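Local structure of putative peptide ABC-transport system periplasmic peptide-binding protein (Campylobacter jejuni, 4OEV) at residues A[173-178]-A[189-194]. The protein binds nickel(II) outside the cytoplasm and probably delivers it to an ABC-type importer, although its solute-binding family is generally assigned to peptide transport. Numbering follows the deposited sequence.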
loop_
_atom_site.group_PDB
_atom_site.type_symbol
_atom_site.label_atom_id
_atom_site.label_comp_id
_atom_site.label_asym_id
_atom_site.label_seq_id
_atom_site.Cartn_x
_atom_site.Cartn_y
_atom_site.Cartn_z
ATOM N N TYR A 173 -10.536 14.970 -10.873
ATOM C CA TYR A 173 -9.120 15.065 -11.195
ATOM C C TYR A 173 -8.400 16.123 -10.369
ATOM O O TYR A 173 -9.029 17.019 -9.804
ATOM C CB TYR A 173 -8.934 15.375 -12.689
ATOM C CG TYR A 173 -9.373 16.773 -13.102
ATOM C CD1 TYR A 173 -8.489 17.849 -13.023
ATOM C CD2 TYR A 173 -10.652 17.011 -13.605
ATOM C CE1 TYR A 173 -8.872 19.122 -13.403
ATOM C CE2 TYR A 173 -11.040 18.285 -14.000
ATOM C CZ TYR A 173 -10.146 19.335 -13.895
ATOM O OH TYR A 173 -10.509 20.609 -14.283
ATOM N N VAL A 174 -7.075 16.029 -10.322
ATOM C CA VAL A 174 -6.247 17.105 -9.774
ATOM C C VAL A 174 -5.332 17.503 -10.914
ATOM O O VAL A 174 -4.859 16.621 -11.633
ATOM C CB VAL A 174 -5.424 16.667 -8.526
ATOM C CG1 VAL A 174 -4.830 17.867 -7.814
ATOM C CG2 VAL A 174 -6.286 15.834 -7.536
ATOM N N GLU A 175 -5.138 18.806 -11.124
ATOM C CA GLU A 175 -4.280 19.311 -12.199
ATOM C C GLU A 175 -3.018 20.002 -11.648
ATOM O O GLU A 175 -3.089 20.778 -10.692
ATOM C CB GLU A 175 -5.049 20.274 -13.103
ATOM C CG GLU A 175 -4.145 20.980 -14.149
ATOM C CD GLU A 175 -4.888 22.033 -14.950
ATOM O OE1 GLU A 175 -6.139 22.006 -14.873
ATOM O OE2 GLU A 175 -4.229 22.874 -15.649
ATOM N N PHE A 176 -1.872 19.704 -12.260
ATOM C CA PHE A 176 -0.583 20.238 -11.846
ATOM C C PHE A 176 0.127 20.919 -12.998
ATOM O O PHE A 176 -0.201 20.681 -14.160
ATOM C CB PHE A 176 0.324 19.136 -11.325
ATOM C CG PHE A 176 -0.307 18.304 -10.249
ATOM C CD1 PHE A 176 -1.069 17.185 -10.568
ATOM C CD2 PHE A 176 -0.159 18.656 -8.914
ATOM C CE1 PHE A 176 -1.661 16.409 -9.562
ATOM C CE2 PHE A 176 -0.765 17.866 -7.895
ATOM C CZ PHE A 176 -1.515 16.758 -8.233
ATOM N N LYS A 177 1.116 21.742 -12.662
ATOM C CA LYS A 177 2.046 22.258 -13.666
ATOM C C LYS A 177 3.473 22.037 -13.184
ATOM O O LYS A 177 3.724 21.915 -11.970
ATOM C CB LYS A 177 1.742 23.722 -14.000
ATOM C CG LYS A 177 1.896 24.741 -12.860
ATOM C CD LYS A 177 1.680 26.188 -13.404
ATOM C CE LYS A 177 1.768 27.254 -12.293
ATOM N NZ LYS A 177 1.740 28.678 -12.831
ATOM N N ALA A 178 4.402 21.939 -14.131
ATOM C CA ALA A 178 5.792 21.633 -13.809
ATOM C C ALA A 178 6.397 22.672 -12.847
ATOM O O ALA A 178 6.047 23.849 -12.907
ATOM C CB ALA A 178 6.624 21.560 -15.072
ATOM N N THR A 189 7.300 17.363 -19.108
ATOM C CA THR A 189 5.977 17.747 -19.565
ATOM C C THR A 189 5.406 18.774 -18.619
ATOM O O THR A 189 5.222 18.505 -17.431
ATOM C CB THR A 189 5.067 16.516 -19.670
ATOM O OG1 THR A 189 5.682 15.608 -20.583
ATOM C CG2 THR A 189 3.680 16.878 -20.183
ATOM N N PRO A 190 5.143 19.978 -19.142
ATOM C CA PRO A 190 4.734 21.130 -18.332
ATOM C C PRO A 190 3.391 20.909 -17.628
ATOM O O PRO A 190 3.201 21.415 -16.527
ATOM C CB PRO A 190 4.655 22.271 -19.351
ATOM C CG PRO A 190 4.502 21.623 -20.648
ATOM C CD PRO A 190 5.225 20.317 -20.571
ATOM N N ARG A 191 2.472 20.189 -18.257
ATOM C CA ARG A 191 1.141 20.029 -17.685
ATOM C C ARG A 191 0.828 18.566 -17.362
ATOM O O ARG A 191 1.008 17.680 -18.208
ATOM C CB ARG A 191 0.119 20.604 -18.668
ATOM C CG ARG A 191 -1.252 20.875 -18.103
ATOM C CD ARG A 191 -1.933 22.060 -18.827
ATOM N NE ARG A 191 -3.331 22.156 -18.405
ATOM C CZ ARG A 191 -4.346 21.572 -19.032
ATOM N NH1 ARG A 191 -5.584 21.694 -18.564
ATOM N NH2 ARG A 191 -4.126 20.864 -20.131
ATOM N N LEU A 192 0.334 18.316 -16.145
ATOM C CA LEU A 192 0.026 16.961 -15.690
ATOM C C LEU A 192 -1.307 16.884 -14.962
ATOM O O LEU A 192 -1.561 17.625 -14.024
ATOM C CB LEU A 192 1.146 16.421 -14.783
ATOM C CG LEU A 192 0.871 15.105 -14.032
ATOM C CD1 LEU A 192 0.621 13.923 -14.990
ATOM C CD2 LEU A 192 1.988 14.786 -13.051
ATOM N N ILE A 193 -2.137 15.931 -15.377
ATOM C CA ILE A 193 -3.455 15.727 -14.789
ATOM C C ILE A 193 -3.657 14.277 -14.320
ATOM O O ILE A 193 -3.445 13.346 -15.075
ATOM C CB ILE A 193 -4.549 16.121 -15.802
ATOM C CG1 ILE A 193 -4.458 17.632 -16.076
ATOM C CG2 ILE A 193 -5.894 15.770 -15.300
ATOM C CD1 ILE A 193 -5.511 18.160 -17.061
ATOM N N ILE A 194 -3.992 14.113 -13.041
ATOM C CA ILE A 194 -4.269 12.821 -12.438
ATOM C C ILE A 194 -5.774 12.651 -12.306
ATOM O O ILE A 194 -6.438 13.300 -11.493
ATOM C CB ILE A 194 -3.595 12.672 -11.059
ATOM C CG1 ILE A 194 -2.107 13.014 -11.161
ATOM C CG2 ILE A 194 -3.924 11.253 -10.415
ATOM C CD1 ILE A 194 -1.299 12.049 -11.987
#
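A salt bridge links Glu175 to Arg191, whose NE lies 3.0 Å from Glu175 OE2; NH1 adds a weak second bond to the same oxygen. Both side chains start with CG anti to N (chi1 173° for Glu175, -164° for Arg191), Glu175 extended beyond CG and Arg191 as far as NE, so their tips cross obliquely above the sheet. The carboxylate and guanidinium planes stand 86° apart: OE2 approaches the guanidinium edge near its plane, yet is itself met from above the carboxylate plane. This is therefore not the coplanar, two-oxygen pairing. Arg191 NH2 is held separately by Thr6 OG1, which further restrains the guanidinium.

Beneath this bridge, strands 173-178 and 191-194 pair antiparallel, with reciprocal backbone bonds joining Val174 with Ile194 and Phe176 with Leu192. Phe176 N meets Leu192 O at 2.7 Å almost along the C=O axis, whereas the return bond from Leu192 N reaches Phe176 O from above the carbonyl plane. Ala178 N, at the end of its strand, continues the pattern to Pro190 O (2.7 Å) in the loop leading into strand 191-194.

The Ile193 side chain runs alongside Glu175, CG1 3.9 Å from Glu175 CG, and its CD1 lies over one guanidinium face, off toward the rim. Its other branch, CG2, lies beside Tyr173 CB. On the opposite face, buried Val174, Phe176, Leu192 and Ile194 are apolar; Phe176 CE1 meets Ile194 CG1 at 3.8 Å, and Leu32 of helix 30-33 packs against Phe176, Leu192 and Ile194.

The two strands form a beta hairpin with an irregular connection, central in a four-stranded mixed sheet: 6-11 runs parallel beside 191-196, 163-169 antiparallel beside 173-178. The chemistry implies a two-faced sheet: one side buries hydrocarbon against a helix, while the other carries a salt bridge beside aliphatic Ile193.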